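Local coordinates for protein diacylglycerol lipase (PDB 5XK2) that probably hydrolyses the ester bonds of mono- and diacylglycerols, as a fungal lipase of the alpha/beta-hydrolase fold, captured here in its closed conformation, at residues A[26-31]-A[87-92]. Sequence-based numbering, arbitrary orientation.
Sequences AATYCP and AFRGSY
Arg-89 lays the aliphatic part of its side chain across one face of the Tyr-29 ring, with CG 4.1 Å from the ring centroid and 24° off the normal, a CH-pi contact displaced toward the rim at CD1 and CE1. Its CG stands anti to the backbone N (chi1 -167°), and bends further along the chain turn the guanidinium away, where NE donates a nearly straight 2.8 Å bond to Gly-90 O. A long arginine suits both tasks: methylenes for the ring, charge for Tyr-34, with which it makes a cation-pi pair. CE1 of Tyr-29 meets the edge of the Tyr-92 ring, 3.9 Å from its CD1 and near that ring's plane, and the two side chains cross at about a right angle.

Compact, branched Thr-28 fits close against the strand. Its CG2 presses on Ala-87 CB at 3.4 Å, a tight approach that the small alanine permits, while OG1 lies over Arg-89 CB. OG1 bonds to Ala-25 O and accepts from a water that also donates to Phe-88 O, so water bridges the segments where no direct hydrogen bond does. Thr-28 O, by contrast, is buried against Arg-89 CB without a polar partner.

The Tyr-29 hydroxyl bonds to His-152 ND1, and its ring touches Ser-153, probably the nucleophile of a Ser-His-Asp triad. The contact thus seats the type I turn from Ala-27 to Cys-30, at the C-terminal end of helix 14-27, on the end of strand 83-89, between strands 71-78 and 146-152, while Phe-88 faces helices 118-138 and 154-168.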
ATOM      1  N   ALA A  26       9.131  -5.834 -15.647  1.00  9.53           N
ATOM      2  CA  ALA A  26       8.407  -4.590 -15.912  1.00 10.35           C
ATOM      3  C   ALA A  26       7.201  -4.846 -16.814  1.00 11.44           C
ATOM      4  O   ALA A  26       6.121  -4.292 -16.610  1.00 12.09           O
ATOM      5  CB  ALA A  26       9.334  -3.556 -16.556  1.00 12.51           C
ATOM      6  N   ALA A  27       7.387  -5.708 -17.810  1.00  9.42           N
ATOM      7  CA  ALA A  27       6.333  -6.004 -18.758  1.00  8.80           C
ATOM      8  C   ALA A  27       5.111  -6.687 -18.112  1.00 10.00           C
ATOM      9  O   ALA A  27       4.006  -6.570 -18.638  1.00 11.56           O
ATOM     10  CB  ALA A  27       6.893  -6.865 -19.896  1.00 11.83           C
ATOM     11  N   THR A  28       5.305  -7.371 -16.971  1.00 10.55           N
ATOM     12  CA  THR A  28       4.181  -8.054 -16.317  1.00 11.45           C
ATOM     13  C   THR A  28       3.196  -7.095 -15.681  1.00 12.49           C
ATOM     14  O   THR A  28       2.102  -7.504 -15.318  1.00 12.97           O
ATOM     15  CB  THR A  28       4.624  -9.029 -15.203  1.00 11.87           C
ATOM     16  OG1 THR A  28       5.199  -8.299 -14.110  1.00 14.66           O
ATOM     17  CG2 THR A  28       5.613 -10.034 -15.753  1.00 14.36           C
ATOM     18  N   TYR A  29       3.583  -5.827 -15.528  1.00 10.86           N
ATOM     19  CA  TYR A  29       2.657  -4.822 -14.984  1.00 11.18           C
ATOM     20  C   TYR A  29       1.725  -4.224 -16.042  1.00 13.15           C
ATOM     21  O   TYR A  29       0.728  -3.597 -15.695  1.00 14.74           O
ATOM     22  CB  TYR A  29       3.420  -3.690 -14.316  1.00 11.00           C
ATOM     23  CG  TYR A  29       4.056  -4.092 -13.012  1.00 11.26           C
ATOM     24  CD1 TYR A  29       3.327  -4.087 -11.840  1.00 12.67           C
ATOM     25  CD2 TYR A  29       5.393  -4.466 -12.955  1.00 11.06           C
ATOM     26  CE1 TYR A  29       3.914  -4.444 -10.621  1.00 12.90           C
ATOM     27  CE2 TYR A  29       5.994  -4.819 -11.748  1.00 11.29           C
ATOM     28  CZ  TYR A  29       5.250  -4.804 -10.589  1.00 12.88           C
ATOM     29  OH  TYR A  29       5.853  -5.153  -9.401  1.00 15.44           O
ATOM     30  N   CYS A  30       2.050  -4.418 -17.318  1.00 12.97           N
ATOM     31  CA  CYS A  30       1.247  -3.854 -18.419  1.00 12.67           C
ATOM     32  C   CYS A  30       0.056  -4.746 -18.693  1.00 12.50           C
ATOM     33  O   CYS A  30       0.240  -5.902 -19.058  1.00 12.25           O
ATOM     34  CB  CYS A  30       2.075  -3.747 -19.691  1.00 11.89           C
ATOM     35  SG  CYS A  30       3.677  -2.952 -19.524  1.00 21.36           S
ATOM     36  N   PRO A  31      -1.164  -4.219 -18.550  1.00 14.35           N
ATOM     37  CA  PRO A  31      -2.333  -5.085 -18.744  1.00 17.91           C
ATOM     38  C   PRO A  31      -2.356  -5.765 -20.115  1.00 16.70           C
ATOM     39  O   PRO A  31      -2.739  -6.933 -20.198  1.00 17.62           O
ATOM     40  CB  PRO A  31      -3.511  -4.119 -18.578  1.00 22.35           C
ATOM     41  CG  PRO A  31      -2.960  -3.065 -17.641  1.00 22.39           C
ATOM     42  CD  PRO A  31      -1.542  -2.867 -18.096  1.00 16.41           C
ATOM     43  N   ALA A  87       7.170 -15.097 -16.574  1.00  9.10           N
ATOM     44  CA  ALA A  87       7.247 -13.872 -15.798  1.00  7.76           C
ATOM     45  C   ALA A  87       5.980 -13.684 -14.988  1.00  8.74           C
ATOM     46  O   ALA A  87       4.872 -13.912 -15.494  1.00 10.37           O
ATOM     47  CB  ALA A  87       7.477 -12.676 -16.728  1.00 11.61           C
ATOM     48  N   PHE A  88       6.133 -13.247 -13.742  1.00  8.04           N
ATOM     49  CA  PHE A  88       4.996 -13.081 -12.832  1.00  9.37           C
ATOM     50  C   PHE A  88       4.850 -11.676 -12.277  1.00 10.03           C
ATOM     51  O   PHE A  88       5.836 -11.056 -11.882  1.00 11.18           O
ATOM     52  CB  PHE A  88       5.111 -14.001 -11.618  1.00  9.58           C
ATOM     53  CG  PHE A  88       5.189 -15.447 -11.941  1.00  9.25           C
ATOM     54  CD1 PHE A  88       4.028 -16.225 -12.035  1.00 12.54           C
ATOM     55  CD2 PHE A  88       6.423 -16.062 -12.093  1.00 11.04           C
ATOM     56  CE1 PHE A  88       4.117 -17.587 -12.297  1.00 12.67           C
ATOM     57  CE2 PHE A  88       6.519 -17.427 -12.377  1.00 11.60           C
ATOM     58  CZ  PHE A  88       5.352 -18.192 -12.474  1.00  9.97           C
ATOM     59  N   ARG A  89       3.595 -11.244 -12.182  1.00 10.00           N
ATOM     60  CA  ARG A  89       3.197 -10.069 -11.426  1.00 11.80           C
ATOM     61  C   ARG A  89       2.369 -10.567 -10.255  1.00 11.63           C
ATOM     62  O   ARG A  89       1.417 -11.340 -10.443  1.00 13.81           O
ATOM     63  CB  ARG A  89       2.362  -9.102 -12.275  1.00 12.43           C
ATOM     64  CG  ARG A  89       2.186  -7.735 -11.638  1.00 14.70           C
ATOM     65  CD  ARG A  89       0.783  -7.183 -11.893  1.00 16.06           C
ATOM     66  NE  ARG A  89      -0.167  -7.939 -11.074  1.00 16.70           N
ATOM     67  CZ  ARG A  89      -1.427  -8.185 -11.402  1.00 22.72           C
ATOM     68  NH1 ARG A  89      -1.928  -7.723 -12.546  1.00 22.85           N
ATOM     69  NH2 ARG A  89      -2.187  -8.901 -10.583  1.00 23.59           N
ATOM     70  N   GLY A  90       2.721 -10.139  -9.051  1.00 11.25           N
ATOM     71  CA  GLY A  90       1.912 -10.484  -7.899  1.00 13.41           C
ATOM     72  C   GLY A  90       0.902  -9.383  -7.625  1.00 16.85           C
ATOM     73  O   GLY A  90       0.660  -8.507  -8.457  1.00 16.31           O
ATOM     74  N   SER A  91       0.308  -9.424  -6.443  1.00 15.17           N
ATOM     75  CA  SER A  91      -0.658  -8.418  -6.058  1.00 17.30           C
ATOM     76  C   SER A  91      -0.001  -7.043  -5.934  1.00 18.30           C
ATOM     77  O   SER A  91       1.109  -6.903  -5.379  1.00 18.29           O
ATOM     78  CB  SER A  91      -1.317  -8.806  -4.733  1.00 25.20           C
ATOM     79  OG  SER A  91      -2.327  -7.874  -4.402  1.00 30.80           O
ATOM     80  N   TYR A  92      -0.675  -6.029  -6.459  1.00 20.15           N
ATOM     81  CA  TYR A  92      -0.139  -4.677  -6.395  1.00 25.11           C
ATOM     82  C   TYR A  92      -0.429  -4.014  -5.060  1.00 25.74           C
ATOM     83  O   TYR A  92       0.282  -3.078  -4.655  1.00 24.75           O
ATOM     84  CB  TYR A  92      -0.699  -3.814  -7.522  1.00 24.98           C
ATOM     85  CG  TYR A  92       0.084  -2.540  -7.733  1.00 24.04           C
ATOM     86  CD1 TYR A  92       1.329  -2.566  -8.363  1.00 26.36           C
ATOM     87  CD2 TYR A  92      -0.418  -1.315  -7.316  1.00 26.82           C
ATOM     88  CE1 TYR A  92       2.055  -1.400  -8.561  1.00 31.35           C
ATOM     89  CE2 TYR A  92       0.298  -0.151  -7.509  1.00 33.91           C
ATOM     90  CZ  TYR A  92       1.532  -0.198  -8.134  1.00 35.85           C
ATOM     91  OH  TYR A  92       2.244   0.962  -8.330  1.00 43.68           O
TER
HETATM   92  O   HOH W   1       6.674  -8.495 -11.610  1.00 13.32           O
HETATM   93  O   HOH W   2       4.550  -7.948  -8.712  1.00 12.04           O